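Local coordinates for 75aa long hypothetical regulatory protein AsnC (Pyrococcus horikoshii, PDB 2CVI) that is of unknown function but, as a stand-alone Lrp/AsnC ligand-binding domain, probably self-associates and may sense small effector molecules, at residues Met25-Glu30 against Val44-Leu49. Residues are numbered along the deposited sequence; the frame is centred on the assembly and turned at random.
Sequences MPEVKE and VETDTL. With K (potassium ion), chain C.
Lys29 lays its aliphatic chain across the side chain of Glu45 at about a right angle, its CG 3.7 Å from Glu45 OE1. Bends at chi2 (-50°) and chi4 bring the ammonium back over the glutamate, where NZ forms a 2.8 Å salt bridge with Glu45 OE1. The carboxylate oxygen is met on its anti side, with the nitrogen 20° out of the carboxylate plane. The backbone of Glu45 is tied to the turn as well: its N donates to Glu27 O at 3.1 Å, and Val44 CA adds a C-H...O contact to the same oxygen. An alanine in place of Glu45 would probably leave the Lys29 ammonium without this carboxylate and its long chain freer to swing.

Val28 and Val44 form an antiparallel non-hydrogen-bonded pair, their side chains on the same face of the sheet and meeting through Val28 CG2 and Val44 CG1, 4.0 Å apart. Farther along, Glu27 CG touches Thr46 CG2; both side chains also pack against helix 49-59, Glu27 on Phe55 and Thr46 on Leu52. Thr46 OG1 donates to Thr48 O across the bend before that helix, where Thr48 is the N-cap and its OG1 accepts from Asp51 N.

The contact lies at the open end of the hairpin formed by strands 28-33 and 40-46 in this ferredoxin-like fold, beside a classic beta bulge in which Lys29 and Glu30 both face Lys43. A type I turn from Met25 to Val28 leads into the first strand. A potassium ion is bound by Val28 O at 2.5 Å, by Met25 O at 2.7 Å and by Leu23 O, and probably helps to hold the start of the strand. Backbone bonds thus set the pairing, while the salt bridge, on the partly solvent-exposed side, probably adds only modestly.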
loop_
_atom_site.group_PDB
_atom_site.type_symbol
_atom_site.label_atom_id
_atom_site.label_comp_id
_atom_site.label_asym_id
_atom_site.label_seq_id
_atom_site.Cartn_x
_atom_site.Cartn_y
_atom_site.Cartn_z
ATOM N N MET A 25 4.249 9.177 -15.022
ATOM C CA MET A 25 5.214 8.189 -15.515
ATOM C C MET A 25 4.512 6.915 -15.930
ATOM O O MET A 25 3.629 6.404 -15.234
ATOM C CB MET A 25 6.268 7.871 -14.449
ATOM C CG MET A 25 7.109 9.048 -14.047
ATOM S SD MET A 25 8.176 8.724 -12.647
ATOM C CE MET A 25 8.964 10.358 -12.470
ATOM N N PRO A 26 4.911 6.349 -17.072
ATOM C CA PRO A 26 4.245 5.132 -17.513
ATOM C C PRO A 26 4.253 3.927 -16.554
ATOM O O PRO A 26 3.306 3.162 -16.510
ATOM C CB PRO A 26 4.898 4.867 -18.883
ATOM C CG PRO A 26 6.228 5.432 -18.740
ATOM C CD PRO A 26 6.017 6.720 -17.976
ATOM N N GLU A 27 5.307 3.801 -15.768
ATOM C CA GLU A 27 5.391 2.698 -14.833
ATOM C C GLU A 27 4.406 2.826 -13.665
ATOM O O GLU A 27 4.040 1.822 -13.059
ATOM C CB GLU A 27 6.783 2.632 -14.219
ATOM C CG GLU A 27 7.890 2.295 -15.196
ATOM C CD GLU A 27 8.431 3.496 -15.948
ATOM O OE1 GLU A 27 7.953 4.657 -15.742
ATOM O OE2 GLU A 27 9.360 3.249 -16.751
ATOM N N VAL A 28 4.046 4.066 -13.331
ATOM C CA VAL A 28 3.201 4.338 -12.186
ATOM C C VAL A 28 1.733 4.190 -12.517
ATOM O O VAL A 28 1.207 4.927 -13.373
ATOM C CB VAL A 28 3.483 5.731 -11.605
ATOM C CG1 VAL A 28 2.506 6.030 -10.465
ATOM C CG2 VAL A 28 4.921 5.785 -11.106
ATOM N N LYS A 29 1.088 3.256 -11.822
ATOM C CA LYS A 29 -0.313 2.969 -12.086
ATOM C C LYS A 29 -1.286 3.595 -11.128
ATOM O O LYS A 29 -2.429 3.904 -11.511
ATOM C CB LYS A 29 -0.547 1.459 -12.129
ATOM C CG LYS A 29 0.389 0.726 -13.104
ATOM C CD LYS A 29 0.425 1.379 -14.507
ATOM C CE LYS A 29 1.467 0.762 -15.493
ATOM N NZ LYS A 29 1.094 -0.552 -16.014
ATOM N N GLU A 30 -0.860 3.782 -9.880
ATOM C CA GLU A 30 -1.707 4.385 -8.857
ATOM C C GLU A 30 -0.774 5.069 -7.879
ATOM O O GLU A 30 0.361 4.634 -7.702
ATOM C CB GLU A 30 -2.466 3.333 -8.032
ATOM C CG GLU A 30 -3.290 2.397 -8.851
ATOM C CD GLU A 30 -3.862 1.268 -8.029
ATOM O OE1 GLU A 30 -3.865 1.355 -6.782
ATOM O OE2 GLU A 30 -4.324 0.289 -8.647
ATOM N N VAL A 44 3.477 0.328 -8.896
ATOM C CA VAL A 44 4.143 0.308 -10.197
ATOM C C VAL A 44 4.131 -1.090 -10.802
ATOM O O VAL A 44 4.029 -2.106 -10.108
ATOM C CB VAL A 44 5.620 0.725 -10.097
ATOM C CG1 VAL A 44 5.742 2.150 -9.639
ATOM C CG2 VAL A 44 6.347 -0.180 -9.147
ATOM N N GLU A 45 4.156 -1.110 -12.131
ATOM C CA GLU A 45 4.269 -2.348 -12.902
ATOM C C GLU A 45 5.408 -2.111 -13.913
ATOM O O GLU A 45 5.458 -1.079 -14.596
ATOM C CB GLU A 45 2.934 -2.686 -13.622
ATOM C CG GLU A 45 1.805 -3.024 -12.655
ATOM C CD GLU A 45 0.437 -3.203 -13.328
ATOM O OE1 GLU A 45 0.259 -2.714 -14.459
ATOM O OE2 GLU A 45 -0.445 -3.821 -12.707
ATOM N N THR A 46 6.321 -3.071 -13.987
ATOM C CA THR A 46 7.467 -3.010 -14.899
ATOM C C THR A 46 7.636 -4.361 -15.587
ATOM O O THR A 46 7.128 -5.373 -15.108
ATOM C CB THR A 46 8.780 -2.634 -14.155
ATOM O OG1 THR A 46 9.083 -3.618 -13.159
ATOM C CG2 THR A 46 8.655 -1.227 -13.515
ATOM N N ASP A 47 8.364 -4.385 -16.702
ATOM C CA ASP A 47 8.550 -5.638 -17.420
ATOM C C ASP A 47 9.359 -6.660 -16.634
ATOM O O ASP A 47 9.052 -7.859 -16.608
ATOM C CB ASP A 47 9.260 -5.344 -18.744
ATOM C CG ASP A 47 8.400 -4.556 -19.704
ATOM O OD1 ASP A 47 7.175 -4.445 -19.469
ATOM O OD2 ASP A 47 8.956 -4.057 -20.711
ATOM N N THR A 48 10.417 -6.175 -16.014
ATOM C CA THR A 48 11.356 -6.996 -15.283
ATOM C C THR A 48 11.744 -6.353 -13.966
ATOM O O THR A 48 11.465 -5.158 -13.717
ATOM C CB THR A 48 12.684 -7.147 -16.090
ATOM O OG1 THR A 48 13.344 -5.858 -16.170
ATOM C CG2 THR A 48 12.381 -7.618 -17.541
ATOM N N LEU A 49 12.387 -7.140 -13.115
ATOM C CA LEU A 49 12.920 -6.622 -11.856
ATOM C C LEU A 49 14.027 -5.614 -12.115
ATOM O O LEU A 49 14.181 -4.628 -11.380
ATOM C CB LEU A 49 13.456 -7.746 -10.959
ATOM C CG LEU A 49 12.439 -8.419 -10.071
ATOM C CD1 LEU A 49 13.220 -9.328 -9.113
ATOM C CD2 LEU A 49 11.625 -7.377 -9.237
HETATM K K K C . 0.915 6.507 -15.265
HETATM O O HOH W 1 1.943 7.542 -18.184
#